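Local atomic coordinates of dicer Related Helicase (Caenorhabditis elegans, PDB entry 6M6Q), a protein that probably hydrolyses ATP as an RNA helicase of the RIG-I-like receptor family linked to RNA interference, the chain here being its N-terminal domain. Residues B[165-169]-B[170-174]; B[289-292]-B[293-296]. All coordinates share one frame; numbering follows the deposited sequence.

Contact 1 (B[165-169]-B[170-174])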
loop_
_atom_site.group_PDB
_atom_site.type_symbol
_atom_site.label_atom_id
_atom_site.label_comp_id
_atom_site.label_asym_id
_atom_site.label_seq_id
_atom_site.Cartn_x
_atom_site.Cartn_y
_atom_site.Cartn_z
ATOM N N GLU B 165 12.345 15.420 -16.010
ATOM C CA GLU B 165 13.439 15.241 -15.022
ATOM C C GLU B 165 12.903 15.509 -13.617
ATOM O O GLU B 165 13.130 14.660 -12.744
ATOM C CB GLU B 165 14.623 16.155 -15.341
ATOM C CG GLU B 165 15.768 16.030 -14.334
ATOM C CD GLU B 165 16.770 17.187 -14.307
ATOM O OE1 GLU B 165 17.422 17.388 -13.245
ATOM O OE2 GLU B 165 16.905 17.884 -15.339
ATOM N N THR B 166 12.155 16.596 -13.423
ATOM C CA THR B 166 11.551 16.948 -12.102
ATOM C C THR B 166 10.620 15.807 -11.642
ATOM O O THR B 166 10.756 15.360 -10.513
ATOM C CB THR B 166 10.807 18.290 -12.156
ATOM O OG1 THR B 166 11.588 19.232 -12.889
ATOM C CG2 THR B 166 10.488 18.834 -10.782
ATOM N N PHE B 167 9.753 15.332 -12.537
ATOM C CA PHE B 167 8.783 14.227 -12.324
ATOM C C PHE B 167 9.516 12.977 -11.828
ATOM O O PHE B 167 9.129 12.437 -10.777
ATOM C CB PHE B 167 8.040 13.946 -13.625
ATOM C CG PHE B 167 6.884 12.999 -13.524
ATOM C CD1 PHE B 167 7.064 11.638 -13.706
ATOM C CD2 PHE B 167 5.590 13.481 -13.380
ATOM C CE1 PHE B 167 5.979 10.777 -13.704
ATOM C CE2 PHE B 167 4.506 12.619 -13.381
ATOM C CZ PHE B 167 4.704 11.269 -13.534
ATOM N N LYS B 168 10.559 12.551 -12.544
ATOM C CA LYS B 168 11.365 11.343 -12.197
ATOM C C LYS B 168 12.005 11.528 -10.817
ATOM O O LYS B 168 12.069 10.550 -10.076
ATOM C CB LYS B 168 12.447 11.080 -13.245
ATOM C CG LYS B 168 11.959 10.367 -14.495
ATOM C CD LYS B 168 12.996 10.289 -15.608
ATOM C CE LYS B 168 12.472 9.611 -16.861
ATOM N NZ LYS B 168 13.308 9.927 -18.043
ATOM N N ASN B 169 12.432 12.753 -10.502
ATOM C CA ASN B 169 13.235 13.085 -9.298
ATOM C C ASN B 169 12.337 13.165 -8.061
ATOM O O ASN B 169 12.752 12.658 -7.016
ATOM C CB ASN B 169 14.020 14.390 -9.474
ATOM C CG ASN B 169 15.296 14.233 -10.285
ATOM O OD1 ASN B 169 15.906 15.228 -10.665
ATOM N ND2 ASN B 169 15.704 12.997 -10.571
ATOM N N LYS B 170 11.150 13.751 -8.162
ATOM C CA LYS B 170 10.329 14.044 -6.953
ATOM C C LYS B 170 9.297 12.934 -6.707
ATOM O O LYS B 170 8.875 12.806 -5.558
ATOM C CB LYS B 170 9.657 15.411 -7.061
ATOM C CG LYS B 170 10.593 16.567 -7.390
ATOM C CD LYS B 170 10.780 17.543 -6.267
ATOM C CE LYS B 170 12.213 17.996 -6.103
ATOM N NZ LYS B 170 12.513 18.314 -4.687
ATOM N N PHE B 171 8.905 12.171 -7.729
ATOM C CA PHE B 171 7.768 11.213 -7.644
ATOM C C PHE B 171 8.264 9.762 -7.533
ATOM O O PHE B 171 7.431 8.872 -7.330
ATOM C CB PHE B 171 6.837 11.366 -8.845
ATOM C CG PHE B 171 5.930 12.564 -8.803
ATOM C CD1 PHE B 171 5.069 12.772 -7.741
ATOM C CD2 PHE B 171 5.862 13.426 -9.881
ATOM C CE1 PHE B 171 4.196 13.849 -7.738
ATOM C CE2 PHE B 171 4.986 14.499 -9.876
ATOM C CZ PHE B 171 4.156 14.708 -8.805
ATOM N N TYR B 172 9.567 9.520 -7.652
ATOM C CA TYR B 172 10.166 8.183 -7.405
ATOM C C TYR B 172 11.294 8.299 -6.381
ATOM O O TYR B 172 12.016 9.314 -6.357
ATOM C CB TYR B 172 10.636 7.544 -8.707
ATOM C CG TYR B 172 9.593 7.436 -9.800
ATOM C CD1 TYR B 172 9.196 8.554 -10.518
ATOM C CD2 TYR B 172 9.129 6.201 -10.232
ATOM C CE1 TYR B 172 8.293 8.465 -11.566
ATOM C CE2 TYR B 172 8.244 6.089 -11.300
ATOM C CZ TYR B 172 7.835 7.231 -11.981
ATOM O OH TYR B 172 6.966 7.162 -13.038
ATOM N N ASP B 173 11.385 7.303 -5.508
ATOM C CA ASP B 173 12.578 7.029 -4.671
ATOM C C ASP B 173 13.580 6.248 -5.518
ATOM O O ASP B 173 13.182 5.191 -6.077
ATOM C CB ASP B 173 12.202 6.267 -3.401
ATOM C CG ASP B 173 13.401 5.918 -2.548
ATOM O OD1 ASP B 173 13.831 4.754 -2.594
ATOM O OD2 ASP B 173 13.909 6.821 -1.869
ATOM N N GLU B 174 14.802 6.776 -5.649
ATOM C CA GLU B 174 15.904 6.212 -6.490
ATOM C C GLU B 174 16.094 4.708 -6.183
ATOM O O GLU B 174 16.158 3.913 -7.164
ATOM C CB GLU B 174 17.186 7.042 -6.292
ATOM C CG GLU B 174 18.472 6.413 -6.855
ATOM C CD GLU B 174 18.580 6.284 -8.371
ATOM O OE1 GLU B 174 17.761 6.895 -9.097
ATOM O OE2 GLU B 174 19.494 5.577 -8.823
HETATM O O HOH W 1 13.760 10.128 -7.985
#

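Contact 2 (B[289-292]-B[293-296])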
loop_
_atom_site.group_PDB
_atom_site.type_symbol
_atom_site.label_atom_id
_atom_site.label_comp_id
_atom_site.label_asym_id
_atom_site.label_seq_id
_atom_site.Cartn_x
_atom_site.Cartn_y
_atom_site.Cartn_z
ATOM N N TRP B 289 5.792 24.468 -10.633
ATOM C CA TRP B 289 4.606 23.583 -10.760
ATOM C C TRP B 289 4.577 22.578 -9.604
ATOM O O TRP B 289 3.466 22.342 -9.056
ATOM C CB TRP B 289 4.549 22.895 -12.127
ATOM C CG TRP B 289 5.615 21.883 -12.407
ATOM C CD1 TRP B 289 6.710 22.061 -13.198
ATOM C CD2 TRP B 289 5.611 20.489 -12.043
ATOM N NE1 TRP B 289 7.406 20.889 -13.325
ATOM C CE2 TRP B 289 6.763 19.911 -12.617
ATOM C CE3 TRP B 289 4.762 19.676 -11.283
ATOM C CZ2 TRP B 289 7.089 18.568 -12.440
ATOM C CZ3 TRP B 289 5.084 18.348 -11.112
ATOM C CH2 TRP B 289 6.236 17.807 -11.676
ATOM N N TYR B 290 5.742 22.033 -9.231
ATOM C CA TYR B 290 5.886 21.015 -8.159
ATOM C C TYR B 290 5.555 21.655 -6.809
ATOM O O TYR B 290 4.751 21.077 -6.064
ATOM C CB TYR B 290 7.278 20.373 -8.182
ATOM C CG TYR B 290 7.560 19.495 -6.988
ATOM C CD1 TYR B 290 8.380 19.930 -5.954
ATOM C CD2 TYR B 290 6.878 18.309 -6.809
ATOM C CE1 TYR B 290 8.588 19.161 -4.822
ATOM C CE2 TYR B 290 7.076 17.524 -5.685
ATOM C CZ TYR B 290 7.938 17.949 -4.688
ATOM O OH TYR B 290 8.135 17.185 -3.574
ATOM N N TYR B 291 6.132 22.823 -6.511
ATOM C CA TYR B 291 5.899 23.551 -5.237
ATOM C C TYR B 291 4.465 24.097 -5.239
ATOM O O TYR B 291 3.875 24.190 -4.164
ATOM C CB TYR B 291 6.986 24.614 -5.009
ATOM C CG TYR B 291 8.373 24.042 -4.836
ATOM C CD1 TYR B 291 8.615 23.035 -3.913
ATOM C CD2 TYR B 291 9.440 24.469 -5.616
ATOM C CE1 TYR B 291 9.873 22.464 -3.772
ATOM C CE2 TYR B 291 10.704 23.906 -5.489
ATOM C CZ TYR B 291 10.920 22.897 -4.565
ATOM O OH TYR B 291 12.158 22.338 -4.413
ATOM N N GLY B 292 3.909 24.386 -6.419
ATOM C CA GLY B 292 2.493 24.779 -6.601
ATOM C C GLY B 292 1.531 23.663 -6.209
ATOM O O GLY B 292 0.469 23.966 -5.636
ATOM N N PHE B 293 1.888 22.420 -6.530
ATOM C CA PHE B 293 1.138 21.184 -6.175
ATOM C C PHE B 293 1.155 21.000 -4.649
ATOM O O PHE B 293 0.091 20.676 -4.067
ATOM C CB PHE B 293 1.733 19.958 -6.885
ATOM C CG PHE B 293 0.912 19.407 -8.029
ATOM C CD1 PHE B 293 1.008 19.945 -9.307
ATOM C CD2 PHE B 293 0.078 18.312 -7.842
ATOM C CE1 PHE B 293 0.250 19.436 -10.353
ATOM C CE2 PHE B 293 -0.675 17.803 -8.894
ATOM C CZ PHE B 293 -0.585 18.366 -10.146
ATOM N N ILE B 294 2.324 21.211 -4.023
ATOM C CA ILE B 294 2.540 21.080 -2.548
ATOM C C ILE B 294 1.633 22.085 -1.829
ATOM O O ILE B 294 1.003 21.698 -0.812
ATOM C CB ILE B 294 4.025 21.286 -2.183
ATOM C CG1 ILE B 294 4.909 20.185 -2.763
ATOM C CG2 ILE B 294 4.213 21.413 -0.672
ATOM C CD1 ILE B 294 6.380 20.406 -2.521
ATOM N N ASP B 295 1.539 23.312 -2.356
ATOM C CA ASP B 295 0.717 24.404 -1.773
ATOM C C ASP B 295 -0.768 24.111 -2.034
ATOM O O ASP B 295 -1.599 24.685 -1.325
ATOM C CB ASP B 295 1.165 25.779 -2.289
ATOM C CG ASP B 295 2.482 26.258 -1.686
ATOM O OD1 ASP B 295 2.665 26.075 -0.456
ATOM O OD2 ASP B 295 3.329 26.797 -2.452
ATOM N N ALA B 296 -1.078 23.252 -3.014
ATOM C CA ALA B 296 -2.452 22.840 -3.387
ATOM C C ALA B 296 -2.867 21.574 -2.610
ATOM O O ALA B 296 -4.050 21.160 -2.721
ATOM C CB ALA B 296 -2.523 22.621 -4.883
#

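Contact 1 (B[165-169]-B[170-174])
Phe171 turns an edge of its ring onto one face of Phe167, a T-shaped pair whose planes stand at 65° with centroids 5.0 Å apart. The touching atom is CD2 of Phe171, 3.5 Å from CD2 of Phe167 and lying toward the rim of that face. Tyr172 meets the same ring elsewhere: its hydroxyl end lies at the edge of Phe167, near the ring plane, and its CE1 sits 3.9 Å from Phe167 CE1. What brings Phe167 within range of both is its first torsion, which sets CG anti to the backbone N (chi1 -171°) and carries the ring along the helix toward the residues that follow.

Behind the rings, the backbone fixes the spacing. Lys170 N donates to Thr166 O at 2.9 Å, and Phe171 N donates to Phe167 O at 3.1 Å, the latter tilted 25° from the carbonyl plane. The backbone of Tyr172 is extended. A water donates to Lys168 O and to Tyr172 O, spanning the departing chain, although several acceptors compete for its protons. Next, Asp173 is the N-cap of helix 174-179, its OD1 accepting from the backbone N of Glu176.

Further out, Leu187 of helix 186-193 touches both Phe167 and Tyr172, while Tyr24 makes an edge-to-face pair with the Tyr172 ring. The i to i+4 aromatic pair is followed by the extended Tyr172 and the N-cap Asp173, which opens helix 174-179 shortly after helix 162-171: a short helix-to-helix connection in an all-helical domain.

Contact 2 (B[289-292]-B[293-296])
Ile294 drives its CD1 methyl against the ring of Tyr290, reaching CE1 at 3.4 Å, while CG1 of the isoleucine stands over one face of the same ring, toward the rim. That methyl also meets the edge of Tyr291, 3.7 Å from its CD1, so one branch touches two aromatic rings. The tyrosine rings differ in direction because Tyr290 has CG anti to the backbone N (chi1 171°), whereas Tyr291 has it beside that N (chi1 -64°); CD1 of Tyr290 lies over a face of Tyr291. With Tyr290 cut back to an alanine, the Ile294 methyl would probably lose the ring it packs on, and Tyr291 the atom over its face, leaving that ring freer to turn.

Contact between Trp289 and Phe293 is looser: CE3 of the indole and CD1 of the phenyl ring are 4.3 Å apart, at the indole edge. Main-chain bonds hold the turns together, with Ile294 N donating to Tyr290 O at 3.2 Å and Asp295 N to Tyr291 O at 3.1 Å. Tyr291 and Asp295 are partly exposed, against the buried Trp289, Tyr290, Phe293 and Ile294; Asp295 OD1 forms a long, weak ion pair with Lys298 NZ.

Helix 288-295 presents different faces to its surroundings. Trp289 packs on helix 162-171, Phe293 and Ala296 rest on helix 196-204, and Tyr291 and Ile294 meet Arg321 of the C-terminal helix 314-333.

In the fold
Contacts 1 and 2 belong to helices 162-171 and 288-295, far apart in sequence yet directly packed, with contact centres about 15 Å apart. Trp289 bridges them: its CZ2 lies 3.7 Å from Thr166 CB, and its CH2 lies 4.0 Å from Phe171 CE2, so the indole reaches the aromatic cluster of contact 1. Along the same interface, the Lys170 aliphatic chain runs past the Tyr290 ring. Ile272 touches Phe167, Trp289 and Phe293, providing a shared apolar neighbour. Both contacts lie 17 to 18 Å from the chain centre, measured between centres, and together describe helix-helix packing within the N-terminal domain.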